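Local coordinates for nitroreductase family protein (Sphingopyxis sp., PDB 7DP1) that probably uses flavin mononucleotide and NADPH to reduce nitro groups of dinitroaniline herbicides, working as a two-chain assembly, at residues Leu163-His168 with Leu201-Ala206. The protein carries 1 engineered substitution. Numbering follows the deposited sequence.
Sequences LLLVEH and LAIGHA
Leu165 reaches from the last turn of helix 148-167 to Ile203 and Leu201 on strand 195-204, a helix packed on the antiparallel sheet of the nitroreductase fold. One methyl does the touching: Leu165 CD1 lies 4.0 Å from Ile203 CG1 and only slightly farther from Ile203 CD1, and the two side chains run at about a right angle, so the leucine branch meets the outer half of the isoleucine chain crosswise. Unbranched at CB, Leu165 suits a helix; its CD1 lies anti to CA (chi2 173°), an extended branch that spans much of the gap between backbones whose CA atoms, in Leu165 and Ile203, are 8.5 Å apart. Beta-branched Ile203 suits an extended strand, and its CG1-CD1 arm gives the methyl an apolar surface. Leu201, two residues back, adds CD2 at 4.3 Å from Leu165 CD1. No hydrogen bond crosses this buried contact, which joins the helix end to a strand whose Leu201 side chain is about 8 Å from a bound FMN. Just past the helix end, the His168 ring turns back on the final turn: its ND1-H points at Leu164 O in the ring plane, 2.8 Å from ND1 to O and nearly straight at 166°.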
ATOM      1  N   LEU A 163       2.748  -7.242  -7.948  1.00 31.49           N
ATOM      2  CA  LEU A 163       2.138  -8.554  -8.141  1.00 32.13           C
ATOM      3  C   LEU A 163       1.842  -8.856  -9.602  1.00 34.61           C
ATOM      4  O   LEU A 163       2.061  -9.977 -10.046  1.00 40.46           O
ATOM      5  CB  LEU A 163       0.855  -8.659  -7.327  1.00 30.79           C
ATOM      6  CG  LEU A 163       1.124  -8.675  -5.820  1.00 32.41           C
ATOM      7  CD1 LEU A 163      -0.174  -8.698  -5.051  1.00 31.64           C
ATOM      8  CD2 LEU A 163       1.967  -9.900  -5.509  1.00 33.34           C
ATOM      9  N   LEU A 164       1.365  -7.856 -10.350  1.00 28.56           N
ATOM     10  CA  LEU A 164       1.083  -8.052 -11.777  1.00 37.24           C
ATOM     11  C   LEU A 164       2.345  -8.377 -12.574  1.00 45.85           C
ATOM     12  O   LEU A 164       2.304  -9.142 -13.545  1.00 45.28           O
ATOM     13  CB  LEU A 164       0.428  -6.802 -12.367  1.00 35.31           C
ATOM     14  CG  LEU A 164      -1.024  -6.621 -11.931  1.00 37.78           C
ATOM     15  CD1 LEU A 164      -1.531  -5.173 -12.161  1.00 28.63           C
ATOM     16  CD2 LEU A 164      -1.901  -7.622 -12.637  1.00 36.21           C
ATOM     17  N   LEU A 165       3.460  -7.777 -12.172  1.00 39.65           N
ATOM     18  CA  LEU A 165       4.733  -8.036 -12.830  1.00 41.12           C
ATOM     19  C   LEU A 165       5.105  -9.497 -12.690  1.00 41.59           C
ATOM     20  O   LEU A 165       5.397 -10.177 -13.672  1.00 43.66           O
ATOM     21  CB  LEU A 165       5.830  -7.152 -12.228  1.00 43.55           C
ATOM     22  CG  LEU A 165       5.774  -5.669 -12.605  1.00 36.44           C
ATOM     23  CD1 LEU A 165       6.814  -4.886 -11.811  1.00 28.60           C
ATOM     24  CD2 LEU A 165       6.000  -5.497 -14.116  1.00 31.56           C
ATOM     25  N   VAL A 166       5.075  -9.969 -11.448  1.00 48.68           N
ATOM     26  CA  VAL A 166       5.385 -11.354 -11.109  1.00 38.81           C
ATOM     27  C   VAL A 166       4.522 -12.311 -11.908  1.00 40.75           C
ATOM     28  O   VAL A 166       5.020 -13.304 -12.478  1.00 48.88           O
ATOM     29  CB  VAL A 166       5.181 -11.603  -9.604  1.00 41.81           C
ATOM     30  CG1 VAL A 166       5.060 -13.085  -9.303  1.00 44.35           C
ATOM     31  CG2 VAL A 166       6.324 -10.973  -8.810  1.00 47.48           C
ATOM     32  N   GLU A 167       3.232 -12.000 -11.959  1.00 36.77           N
ATOM     33  CA  GLU A 167       2.271 -12.780 -12.741  1.00 47.08           C
ATOM     34  C   GLU A 167       2.663 -12.852 -14.214  1.00 49.30           C
ATOM     35  O   GLU A 167       2.418 -13.864 -14.875  1.00 53.29           O
ATOM     36  CB  GLU A 167       0.869 -12.182 -12.617  1.00 50.46           C
ATOM     37  CG  GLU A 167      -0.219 -12.958 -13.356  1.00 61.30           C
ATOM     38  CD  GLU A 167      -1.565 -12.247 -13.340  1.00 72.96           C
ATOM     39  OE1 GLU A 167      -1.603 -11.049 -13.684  1.00 79.17           O
ATOM     40  OE2 GLU A 167      -2.585 -12.887 -12.998  1.00 77.12           O
ATOM     41  N   HIS A 168       3.261 -11.787 -14.738  1.00 46.29           N
ATOM     42  CA  HIS A 168       3.615 -11.787 -16.156  1.00 52.19           C
ATOM     43  C   HIS A 168       5.095 -12.096 -16.396  1.00 57.24           C
ATOM     44  O   HIS A 168       5.613 -11.869 -17.482  1.00 55.90           O
ATOM     45  CB  HIS A 168       3.248 -10.456 -16.812  1.00 48.02           C
ATOM     46  CG  HIS A 168       1.771 -10.226 -16.944  1.00 57.27           C
ATOM     47  ND1 HIS A 168       1.004  -9.693 -15.929  1.00 56.23           N
ATOM     48  CD2 HIS A 168       0.923 -10.455 -17.978  1.00 60.58           C
ATOM     49  CE1 HIS A 168      -0.253  -9.599 -16.333  1.00 54.74           C
ATOM     50  NE2 HIS A 168      -0.329 -10.058 -17.570  1.00 61.93           N
ATOM     51  N   LEU A 201      10.723   2.206  -8.349  1.00 36.13           N
ATOM     52  CA  LEU A 201      10.486   0.765  -8.493  1.00 32.28           C
ATOM     53  C   LEU A 201      11.340   0.278  -9.667  1.00 32.54           C
ATOM     54  O   LEU A 201      11.065   0.596 -10.826  1.00 36.54           O
ATOM     55  CB  LEU A 201       8.998   0.453  -8.712  1.00 33.85           C
ATOM     56  CG  LEU A 201       8.569  -1.020  -8.899  1.00 34.88           C
ATOM     57  CD1 LEU A 201       8.586  -1.819  -7.565  1.00 33.43           C
ATOM     58  CD2 LEU A 201       7.195  -1.156  -9.611  1.00 26.08           C
ATOM     59  N   ALA A 202      12.432  -0.413  -9.372  1.00 36.07           N
ATOM     60  CA  ALA A 202      13.250  -0.967 -10.444  1.00 37.36           C
ATOM     61  C   ALA A 202      12.461  -2.090 -11.092  1.00 34.91           C
ATOM     62  O   ALA A 202      11.879  -2.907 -10.386  1.00 35.99           O
ATOM     63  CB  ALA A 202      14.567  -1.459  -9.908  1.00 42.39           C
ATOM     64  N   ILE A 203      12.445  -2.145 -12.424  1.00 39.18           N
ATOM     65  CA  ILE A 203      11.662  -3.147 -13.156  1.00 33.23           C
ATOM     66  C   ILE A 203      12.464  -3.876 -14.222  1.00 39.52           C
ATOM     67  O   ILE A 203      13.168  -3.239 -15.010  1.00 47.27           O
ATOM     68  CB  ILE A 203      10.432  -2.504 -13.840  1.00 40.97           C
ATOM     69  CG1 ILE A 203       9.424  -2.025 -12.801  1.00 39.90           C
ATOM     70  CG2 ILE A 203       9.718  -3.505 -14.731  1.00 43.13           C
ATOM     71  CD1 ILE A 203       8.219  -1.340 -13.409  1.00 33.87           C
ATOM     72  N   GLY A 204      12.328  -5.205 -14.277  1.00 39.37           N
ATOM     73  CA  GLY A 204      13.013  -5.989 -15.292  1.00 45.55           C
ATOM     74  C   GLY A 204      12.828  -7.484 -15.138  1.00 49.62           C
ATOM     75  O   GLY A 204      11.970  -7.943 -14.362  1.00 51.83           O
ATOM     76  N   HIS A 205      13.627  -8.240 -15.890  1.00 49.94           N
ATOM     77  CA  HIS A 205      13.610  -9.687 -15.848  1.00 47.54           C
ATOM     78  C   HIS A 205      14.625 -10.159 -14.814  1.00 55.62           C
ATOM     79  O   HIS A 205      15.802  -9.796 -14.887  1.00 60.56           O
ATOM     80  CB  HIS A 205      13.944 -10.267 -17.227  1.00 51.22           C
ATOM     81  CG  HIS A 205      12.923  -9.963 -18.283  1.00 56.70           C
ATOM     82  ND1 HIS A 205      11.873 -10.807 -18.574  1.00 57.76           N
ATOM     83  CD2 HIS A 205      12.795  -8.902 -19.118  1.00 51.94           C
ATOM     84  CE1 HIS A 205      11.149 -10.287 -19.551  1.00 58.30           C
ATOM     85  NE2 HIS A 205      11.684  -9.130 -19.896  1.00 52.95           N
ATOM     86  N   ALA A 206      14.180 -10.966 -13.857  1.00 52.23           N
ATOM     87  CA  ALA A 206      15.060 -11.439 -12.788  1.00 55.74           C
ATOM     88  C   ALA A 206      16.177 -12.379 -13.262  1.00 63.37           C
ATOM     89  O   ALA A 206      15.937 -13.300 -14.042  1.00 69.22           O
ATOM     90  CB  ALA A 206      14.238 -12.124 -11.720  1.00 50.91           C
TER